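Local coordinates for putative methyltransferase protein (Bacteroides fragilis, PDB 5BP9) that binds S-adenosyl-L-homocysteine and probably acts as an S-adenosylmethionine-dependent methyltransferase, at residues 62-74 and 224-236. Numbering follows the deposited sequence. Where two conformers were deposited one is given.
Sequences KADRLRVFSSQFD and YGEIDFRMQYKDI. With ETE (2-{2-[2-2-(methoxy-ethoxy)-ethoxy]-ethoxy}-ethanol), chain B.
R67 and F69 pair with Q232 and R230 as strands 66-69 and 226-233 run antiparallel, their axes 4.6 Å apart at closest and 151° between their directions. Both are hydrogen-bonded pairs, F69 N reaching R230 O at 2.8 Å; V68 and M231 form the non-hydrogen-bonded pair between them. On the face with R67 and F69, F69 CB sits over the centre of one face of the R230 guanidinium, while a water joins R230 NH2 to S70 O. Q232 OE1 rests over one face of the R67 guanidinium, whose NE is salt-bridged to E75.

Past the last bridged pair, D228, still on strand 226-233, holds residues 70-72. With its CG between backbone N and carbonyl carbon (chi1 61°), its carboxylate takes S71 N on OD1 at 3.0 Å; in the conformers given, its OD2 receives S71 OG on the syn lone pair and Q72 NE2 from above the plane, and Q72 OE1 accepts D228 N in return. S70 OG donates to D228 O while closing an ST turn with Q72 N. At the other end, Y233 OH accepts D64 N at 3.0 Å and also bonds D56.

In the conformer given, V68 CG1 packs on F229 CD1. The F229 ring lies between I227 CG2 and polyether C15 on opposite faces; M231, a selenomethionine, meets the polyether through CE. The M231 side chain is about 6 Å from the bound S-adenosyl-L-homocysteine, consistent with this small antiparallel sheet forming a lid over the cofactor cleft of a Rossmann-like class I methyltransferase.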
ATOM      1  N   LYS A  62      24.064   1.715   0.104  1.00 28.85           N
ATOM      2  CA  LYS A  62      24.252   2.058  -1.307  1.00 27.64           C
ATOM      3  C   LYS A  62      23.349   1.134  -2.123  1.00 27.91           C
ATOM      4  O   LYS A  62      23.068   0.010  -1.707  1.00 25.40           O
ATOM      5  CB  LYS A  62      25.707   1.840  -1.746  1.00 31.59           C
ATOM      6  CG  LYS A  62      26.724   2.733  -1.037  1.00 43.61           C
ATOM      7  N   ALA A  63      22.912   1.599  -3.287  1.00 24.29           N
ATOM      8  CA  ALA A  63      22.043   0.795  -4.143  1.00 21.44           C
ATOM      9  C   ALA A  63      22.057   1.330  -5.567  1.00 19.82           C
ATOM     10  O   ALA A  63      22.316   2.511  -5.793  1.00 22.79           O
ATOM     11  CB  ALA A  63      20.610   0.776  -3.582  1.00 22.84           C
ATOM     12  N   ASP A  64      21.798   0.435  -6.523  1.00 14.77           N
ATOM     13  CA  ASP A  64      21.517   0.800  -7.898  1.00 15.71           C
ATOM     14  C   ASP A  64      20.056   1.347  -7.899  1.00 15.13           C
ATOM     15  O   ASP A  64      19.401   1.502  -6.844  1.00 18.03           O
ATOM     16  CB  ASP A  64      21.722  -0.434  -8.816  1.00 15.89           C
ATOM     17  CG  ASP A  64      21.700  -0.120 -10.328  1.00 14.90           C
ATOM     18  OD1 ASP A  64      21.642   1.079 -10.736  1.00 15.25           O
ATOM     19  OD2 ASP A  64      21.705  -1.085 -11.139  1.00 16.71           O
ATOM     20  N   ARG A  65      19.556   1.680  -9.073  1.00 14.76           N
ATOM     21  CA  ARG A  65      18.237   2.251  -9.196  1.00 13.02           C
ATOM     22  C   ARG A  65      17.173   1.164  -9.317  1.00 12.81           C
ATOM     23  O   ARG A  65      17.358   0.146  -9.984  1.00 15.09           O
ATOM     24  CB  ARG A  65      18.175   3.168 -10.402  1.00 15.54           C
ATOM     25  CG  ARG A  65      19.206   4.279 -10.414  1.00 16.93           C
ATOM     26  CD  ARG A  65      19.244   5.119  -9.159  1.00 19.77           C
ATOM     27  NE  ARG A  65      20.300   6.135  -9.210  1.00 20.67           N
ATOM     28  CZ  ARG A  65      20.226   7.320  -9.812  1.00 20.27           C
ATOM     29  NH1 ARG A  65      19.134   7.724 -10.470  1.00 20.94           N
ATOM     30  NH2 ARG A  65      21.278   8.132  -9.747  1.00 23.45           N
ATOM     31  N   LEU A  66      16.060   1.404  -8.644  1.00 12.98           N
ATOM     32  CA  LEU A  66      14.875   0.562  -8.765  1.00 12.59           C
ATOM     33  C   LEU A  66      14.055   1.098  -9.932  1.00 13.08           C
ATOM     34  O   LEU A  66      13.472   2.162  -9.845  1.00 15.40           O
ATOM     35  CB  LEU A  66      14.080   0.555  -7.450  1.00 11.89           C
ATOM     36  CG  LEU A  66      12.784  -0.257  -7.435  1.00 14.00           C
ATOM     37  CD1 LEU A  66      13.033  -1.738  -7.770  1.00 14.44           C
ATOM     38  CD2 LEU A  66      12.114  -0.068  -6.076  1.00 15.95           C
ATOM     39  N   ARG A  67      13.974   0.311 -10.994  1.00 12.24           N
ATOM     40  CA  ARG A  67      13.371   0.734 -12.256  1.00 13.21           C
ATOM     41  C   ARG A  67      11.927   0.234 -12.310  1.00 14.02           C
ATOM     42  O   ARG A  67      11.658  -0.908 -11.896  1.00 14.22           O
ATOM     43  CB  ARG A  67      14.169   0.187 -13.432  1.00 15.48           C
ATOM     44  CG  ARG A  67      15.624   0.672 -13.432  1.00 15.53           C
ATOM     45  CD  ARG A  67      16.536  -0.117 -14.349  1.00 18.41           C
ATOM     46  NE  ARG A  67      16.196   0.085 -15.753  1.00 24.08           N
ATOM     47  CZ  ARG A  67      16.760  -0.583 -16.761  1.00 22.11           C
ATOM     48  NH1 ARG A  67      17.681  -1.521 -16.521  1.00 19.43           N
ATOM     49  NH2 ARG A  67      16.372  -0.334 -18.009  1.00 26.80           N
ATOM     50  N   VAL A  68      11.035   1.075 -12.862  1.00 13.21           N
ATOM     51  CA  VAL A  68       9.600   0.768 -12.953  0.50 14.79           C
ATOM     52  C   VAL A  68       9.131   0.951 -14.381  1.00 14.70           C
ATOM     53  O   VAL A  68       9.310   2.028 -14.962  1.00 16.87           O
ATOM     54  CB  VAL A  68       8.738   1.698 -12.075  0.50 17.11           C
ATOM     55  CG1 VAL A  68       7.295   1.214 -12.018  0.50 19.54           C
ATOM     56  CG2 VAL A  68       9.276   1.775 -10.668  0.50 18.40           C
ATOM     57  N   PHE A  69       8.529  -0.102 -14.918  1.00 14.33           N
ATOM     58  CA  PHE A  69       7.973  -0.132 -16.268  1.00 13.51           C
ATOM     59  C   PHE A  69       6.453  -0.254 -16.177  1.00 15.03           C
ATOM     60  O   PHE A  69       5.924  -0.705 -15.174  1.00 15.71           O
ATOM     61  CB  PHE A  69       8.534  -1.302 -17.077  1.00 16.22           C
ATOM     62  CG  PHE A  69      10.031  -1.322 -17.213  1.00 18.96           C
ATOM     63  CD1 PHE A  69      10.821  -1.903 -16.236  1.00 17.91           C
ATOM     64  CD2 PHE A  69      10.638  -0.860 -18.371  1.00 24.49           C
ATOM     65  CE1 PHE A  69      12.199  -1.952 -16.361  1.00 19.67           C
ATOM     66  CE2 PHE A  69      12.010  -0.933 -18.511  1.00 32.78           C
ATOM     67  CZ  PHE A  69      12.786  -1.456 -17.489  1.00 27.57           C
ATOM     68  N   SER A  70       5.758   0.118 -17.251  1.00 15.14           N
ATOM     69  CA  SER A  70       4.306   0.068 -17.286  1.00 16.19           C
ATOM     70  C   SER A  70       3.820  -0.005 -18.713  1.00 18.52           C
ATOM     71  O   SER A  70       4.481   0.513 -19.612  1.00 22.58           O
ATOM     72  CB  SER A  70       3.776   1.346 -16.649  1.00 17.11           C
ATOM     73  OG  SER A  70       2.388   1.502 -16.783  1.00 17.06           O
ATOM     74  N   SER A  71       2.649  -0.609 -18.918  1.00 17.54           N
ATOM     75  CA  SER A  71       2.049  -0.563 -20.260  0.50 20.63           C
ATOM     76  C   SER A  71       1.491   0.833 -20.598  1.00 27.14           C
ATOM     77  O   SER A  71       1.308   1.135 -21.775  1.00 32.91           O
ATOM     78  CB  SER A  71       0.965  -1.626 -20.430  0.50 22.18           C
ATOM     79  OG  SER A  71      -0.216  -1.255 -19.766  0.50 21.92           O
ATOM     80  N   GLN A  72       1.249   1.675 -19.579  1.00 22.83           N
ATOM     81  CA  GLN A  72       0.613   3.001 -19.729  0.60 26.93           C
ATOM     82  C   GLN A  72       1.594   4.184 -19.668  1.00 31.48           C
ATOM     83  O   GLN A  72       1.310   5.254 -20.191  1.00 30.63           O
ATOM     84  CB  GLN A  72      -0.443   3.216 -18.637  0.60 27.69           C
ATOM     85  CG  GLN A  72      -1.638   2.259 -18.672  0.60 31.76           C
ATOM     86  CD  GLN A  72      -1.454   0.975 -17.839  0.60 21.24           C
ATOM     87  OE1 GLN A  72      -0.562   0.859 -16.983  0.60 15.18           O
ATOM     88  NE2 GLN A  72      -2.313   0.009 -18.088  0.60 22.15           N
ATOM     89  N   PHE A  73       2.725   3.994 -18.992  1.00 27.35           N
ATOM     90  CA  PHE A  73       3.677   5.075 -18.705  1.00 23.23           C
ATOM     91  C   PHE A  73       5.091   4.694 -19.144  1.00 24.84           C
ATOM     92  O   PHE A  73       5.420   3.512 -19.208  1.00 25.33           O
ATOM     93  CB  PHE A  73       3.660   5.373 -17.204  1.00 25.24           C
ATOM     94  CG  PHE A  73       2.337   5.846 -16.704  1.00 30.22           C
ATOM     95  CD1 PHE A  73       1.848   7.098 -17.078  1.00 34.59           C
ATOM     96  CD2 PHE A  73       1.548   5.033 -15.888  1.00 33.23           C
ATOM     97  CE1 PHE A  73       0.601   7.540 -16.631  1.00 40.38           C
ATOM     98  CE2 PHE A  73       0.307   5.473 -15.435  1.00 43.88           C
ATOM     99  CZ  PHE A  73      -0.170   6.726 -15.812  1.00 43.58           C
ATOM    100  N   ASP A  74       5.913   5.697 -19.456  1.00 25.98           N
ATOM    101  CA  ASP A  74       7.311   5.455 -19.838  1.00 24.03           C
ATOM    102  C   ASP A  74       8.100   4.985 -18.621  1.00 22.83           C
ATOM    103  O   ASP A  74       7.690   5.226 -17.477  1.00 20.35           O
ATOM    104  CB  ASP A  74       7.989   6.713 -20.381  1.00 28.82           C
ATOM    105  CG  ASP A  74       7.296   7.276 -21.586  1.00 41.00           C
ATOM    106  OD1 ASP A  74       6.747   6.487 -22.385  1.00 50.04           O
ATOM    107  OD2 ASP A  74       7.306   8.514 -21.720  1.00 56.98           O
ATOM    108  N   TYR A 224      -9.693   4.228 -15.673  1.00 15.09           N
ATOM    109  CA  TYR A 224      -8.387   4.803 -15.973  1.00 13.94           C
ATOM    110  C   TYR A 224      -7.336   4.596 -14.857  1.00 14.54           C
ATOM    111  O   TYR A 224      -6.147   4.582 -15.137  1.00 15.35           O
ATOM    112  CB  TYR A 224      -8.475   6.293 -16.333  1.00 15.49           C
ATOM    113  CG  TYR A 224      -9.112   7.159 -15.266  1.00 16.52           C
ATOM    114  CD1 TYR A 224      -8.409   7.585 -14.148  1.00 15.10           C
ATOM    115  CD2 TYR A 224     -10.443   7.552 -15.385  1.00 14.95           C
ATOM    116  CE1 TYR A 224      -9.024   8.369 -13.171  1.00 14.21           C
ATOM    117  CE2 TYR A 224     -11.041   8.336 -14.438  1.00 17.10           C
ATOM    118  CZ  TYR A 224     -10.336   8.732 -13.320  1.00 16.36           C
ATOM    119  OH  TYR A 224     -10.985   9.520 -12.392  1.00 18.43           O
ATOM    120  N   GLY A 225      -7.783   4.432 -13.614  1.00 13.17           N
ATOM    121  CA  GLY A 225      -6.881   4.190 -12.487  1.00 13.94           C
ATOM    122  C   GLY A 225      -6.357   2.760 -12.389  1.00 12.38           C
ATOM    123  O   GLY A 225      -5.515   2.481 -11.526  1.00 13.39           O
ATOM    124  N   GLU A 226      -6.833   1.860 -13.255  1.00 12.47           N
ATOM    125  CA  GLU A 226      -6.327   0.471 -13.303  1.00 13.11           C
ATOM    126  C   GLU A 226      -5.045   0.437 -14.154  1.00 14.04           C
ATOM    127  O   GLU A 226      -5.099   0.294 -15.394  1.00 18.61           O
ATOM    128  CB  GLU A 226      -7.401  -0.488 -13.841  1.00 15.47           C
ATOM    129  CG  GLU A 226      -8.568  -0.666 -12.867  1.00 14.15           C
ATOM    130  CD  GLU A 226      -9.657  -1.573 -13.361  1.00 18.99           C
ATOM    131  OE1 GLU A 226      -9.764  -1.801 -14.586  1.00 28.16           O
ATOM    132  OE2 GLU A 226     -10.438  -2.040 -12.527  1.00 17.80           O
ATOM    133  N   ILE A 227      -3.917   0.614 -13.468  1.00 13.90           N
ATOM    134  CA  ILE A 227      -2.571   0.703 -14.060  1.00 15.00           C
ATOM    135  C   ILE A 227      -1.896  -0.656 -13.855  1.00 15.59           C
ATOM    136  O   ILE A 227      -2.239  -1.408 -12.955  1.00 19.22           O
ATOM    137  CB  ILE A 227      -1.738   1.816 -13.324  1.00 20.69           C
ATOM    138  CG1 ILE A 227      -2.445   3.168 -13.409  1.00 26.00           C
ATOM    139  CG2 ILE A 227      -0.317   1.975 -13.871  1.00 30.74           C
ATOM    140  CD1 ILE A 227      -2.828   3.562 -14.808  1.00 22.38           C
ATOM    141  N   ASP A 228      -0.919  -0.962 -14.687  1.00 15.12           N
ATOM    142  CA  ASP A 228      -0.007  -2.053 -14.417  1.00 16.22           C
ATOM    143  C   ASP A 228       1.419  -1.573 -14.399  1.00 15.90           C
ATOM    144  O   ASP A 228       1.796  -0.616 -15.089  1.00 17.55           O
ATOM    145  CB  ASP A 228      -0.165  -3.183 -15.410  1.00 18.41           C
ATOM    146  CG  ASP A 228       0.114  -2.749 -16.819  1.00 25.42           C
ATOM    147  OD1 ASP A 228       1.298  -2.707 -17.239  1.00 24.44           O
ATOM    148  OD2 ASP A 228      -0.871  -2.403 -17.489  1.00 32.23           O
ATOM    149  N   PHE A 229       2.196  -2.254 -13.582  1.00 13.24           N
ATOM    150  CA  PHE A 229       3.612  -1.973 -13.412  1.00 14.60           C
ATOM    151  C   PHE A 229       4.424  -3.272 -13.400  1.00 12.72           C
ATOM    152  O   PHE A 229       3.899  -4.348 -13.210  1.00 14.65           O
ATOM    153  CB  PHE A 229       3.852  -1.235 -12.096  1.00 16.65           C
ATOM    154  CG  PHE A 229       3.334   0.174 -12.062  1.00 16.06           C
ATOM    155  CD1 PHE A 229       3.911   1.155 -12.855  1.00 16.09           C
ATOM    156  CD2 PHE A 229       2.358   0.547 -11.173  1.00 23.54           C
ATOM    157  CE1 PHE A 229       3.503   2.461 -12.790  1.00 18.92           C
ATOM    158  CE2 PHE A 229       1.936   1.856 -11.105  1.00 26.96           C
ATOM    159  CZ  PHE A 229       2.500   2.814 -11.914  1.00 24.80           C
ATOM    160  N   ARG A 230       5.738  -3.122 -13.554  1.00 12.40           N
ATOM    161  CA  ARG A 230       6.692  -4.202 -13.352  1.00 11.75           C
ATOM    162  C   ARG A 230       8.008  -3.536 -12.978  1.00 12.02           C
ATOM    163  O   ARG A 230       8.331  -2.491 -13.507  1.00 13.19           O
ATOM    164  CB  ARG A 230       6.828  -5.121 -14.591  1.00 17.25           C
ATOM    165  CG  ARG A 230       7.345  -4.456 -15.818  1.00 23.77           C
ATOM    166  CD  ARG A 230       7.263  -5.379 -17.021  1.00 29.80           C
ATOM    167  NE  ARG A 230       7.734  -4.711 -18.233  1.00 31.08           N
ATOM    168  CZ  ARG A 230       7.018  -3.877 -19.000  1.00 30.75           C
ATOM    169  NH1 ARG A 230       5.742  -3.543 -18.700  1.00 36.41           N
ATOM    170  NH2 ARG A 230       7.592  -3.360 -20.092  1.00 27.52           N
HETATM  171  N   MSE A 231       8.745  -4.144 -12.064  1.00 12.02           N
HETATM  172  CA  MSE A 231       9.977  -3.535 -11.538  1.00 12.69           C
HETATM  173  C   MSE A 231      11.168  -4.390 -11.825  1.00 11.79           C
HETATM  174  O   MSE A 231      11.073  -5.629 -12.004  1.00 12.65           O
HETATM  175  CB  MSE A 231       9.830  -3.288 -10.038  1.00 14.05           C
HETATM  176  CG  MSE A 231       8.782  -2.205  -9.779  1.00 14.47           C
HETATM  177 SE   MSE A 231       8.619  -1.860  -7.841  1.00 17.49          SE
HETATM  178  CE  MSE A 231       7.883  -3.586  -7.259  1.00 18.60           C
ATOM    179  N   GLN A 232      12.308  -3.710 -11.943  1.00 12.54           N
ATOM    180  CA  GLN A 232      13.599  -4.363 -12.156  1.00 13.11           C
ATOM    181  C   GLN A 232      14.638  -3.715 -11.240  1.00 12.90           C
ATOM    182  O   GLN A 232      14.661  -2.509 -11.120  1.00 13.22           O
ATOM    183  CB  GLN A 232      14.038  -4.253 -13.619  1.00 13.88           C
ATOM    184  CG  GLN A 232      15.437  -4.816 -13.870  1.00 17.62           C
ATOM    185  CD  GLN A 232      15.951  -4.553 -15.251  1.00 16.82           C
ATOM    186  OE1 GLN A 232      15.268  -3.992 -16.093  1.00 23.20           O
ATOM    187  NE2 GLN A 232      17.191  -4.944 -15.485  1.00 18.64           N
ATOM    188  N   TYR A 233      15.484  -4.535 -10.618  1.00 13.71           N
ATOM    189  CA  TYR A 233      16.599  -4.046  -9.797  1.00 13.41           C
ATOM    190  C   TYR A 233      17.804  -4.886 -10.139  1.00 12.97           C
ATOM    191  O   TYR A 233      17.775  -6.096  -9.937  1.00 14.49           O
ATOM    192  CB  TYR A 233      16.293  -4.155  -8.296  1.00 12.77           C
ATOM    193  CG  TYR A 233      17.432  -3.621  -7.453  1.00 12.94           C
ATOM    194  CD1 TYR A 233      17.708  -2.261  -7.425  1.00 12.73           C
ATOM    195  CD2 TYR A 233      18.280  -4.481  -6.758  1.00 14.19           C
ATOM    196  CE1 TYR A 233      18.795  -1.762  -6.689  1.00 13.63           C
ATOM    197  CE2 TYR A 233      19.375  -3.993  -6.036  1.00 14.73           C
ATOM    198  CZ  TYR A 233      19.611  -2.626  -5.991  1.00 14.74           C
ATOM    199  OH  TYR A 233      20.680  -2.074  -5.316  1.00 16.85           O
ATOM    200  N   LYS A 234      18.855  -4.251 -10.694  1.00 13.75           N
ATOM    201  CA  LYS A 234      20.023  -4.989 -11.192  1.00 15.92           C
ATOM    202  C   LYS A 234      19.490  -6.031 -12.192  1.00 15.83           C
ATOM    203  O   LYS A 234      18.815  -5.628 -13.135  1.00 20.08           O
ATOM    204  CB  LYS A 234      20.857  -5.544 -10.024  1.00 17.04           C
ATOM    205  CG  LYS A 234      21.406  -4.434  -9.136  1.00 16.99           C
ATOM    206  CD  LYS A 234      22.336  -4.987  -8.088  1.00 19.49           C
ATOM    207  CE  LYS A 234      23.005  -3.902  -7.270  1.00 24.91           C
ATOM    208  NZ  LYS A 234      23.854  -4.471  -6.186  1.00 35.27           N
ATOM    209  N   ASP A 235      19.731  -7.327 -11.967  1.00 14.20           N
ATOM    210  CA  ASP A 235      19.246  -8.404 -12.827  1.00 17.11           C
ATOM    211  C   ASP A 235      18.084  -9.177 -12.191  1.00 16.65           C
ATOM    212  O   ASP A 235      17.815 -10.336 -12.546  1.00 17.94           O
ATOM    213  CB  ASP A 235      20.394  -9.344 -13.215  1.00 20.96           C
ATOM    214  CG  ASP A 235      21.023 -10.061 -12.025  1.00 29.04           C
ATOM    215  OD1 ASP A 235      20.771  -9.676 -10.867  1.00 23.96           O
ATOM    216  OD2 ASP A 235      21.804 -11.008 -12.266  1.00 38.39           O
ATOM    217  N   ILE A 236      17.415  -8.535 -11.238  1.00 15.19           N
ATOM    218  CA  ILE A 236      16.215  -9.112 -10.633  0.50 13.64           C
ATOM    219  C   ILE A 236      14.979  -8.507 -11.292  1.00 14.42           C
ATOM    220  O   ILE A 236      14.734  -7.306 -11.218  1.00 14.74           O
ATOM    221  CB  ILE A 236      16.173  -8.866  -9.118  0.50 17.79           C
ATOM    222  CG1 ILE A 236      17.421  -9.487  -8.477  0.50 18.09           C
ATOM    223  CG2 ILE A 236      14.916  -9.459  -8.496  0.50 16.68           C
ATOM    224  CD1 ILE A 236      17.647  -9.031  -7.080  0.50 28.20           C
TER
HETATM  225  OH2 ETE B 301       3.026  -7.539  -6.408  1.00 42.60           O
HETATM  226  C12 ETE B 301       4.147  -6.673  -6.259  1.00 46.71           C
HETATM  227  C22 ETE B 301       3.573  -5.310  -5.925  1.00 37.57           C
HETATM  228  OH3 ETE B 301       4.610  -4.380  -5.641  1.00 66.93           O
HETATM  229  C13 ETE B 301       5.146  -2.030  -5.591  1.00 44.67           C
HETATM  230  C23 ETE B 301       4.071  -3.084  -5.380  1.00 49.22           C
HETATM  231  OH4 ETE B 301       4.611  -0.727  -5.357  1.00 53.53           O
HETATM  232  C14 ETE B 301       4.306   0.530  -7.377  1.00 39.25           C
HETATM  233  C24 ETE B 301       5.186   0.312  -6.154  1.00 55.47           C
HETATM  234  OH5 ETE B 301       4.991   1.327  -8.341  1.00 48.15           O
HETATM  235  C15 ETE B 301       4.987   3.574  -9.260  1.00 48.91           C
HETATM  236  C25 ETE B 301       5.051   2.719  -8.000  1.00 49.10           C
HETATM  237  OH6 ETE B 301       5.808   4.735  -9.093  1.00 79.91           O
HETATM  238  C26 ETE B 301       6.329   5.255 -10.316  1.00 53.19           C
HETATM  239  O   HOH W   1      18.924  -1.472 -11.497  1.00 15.34           O
HETATM  240  O   HOH W   2      18.813  -2.502 -14.084  1.00 22.22           O
HETATM  241  O   HOH W   3      19.084  -4.284 -17.980  1.00 30.43           O
HETATM  242  O   HOH W   4       6.268  -1.220 -21.129  1.00 43.04           O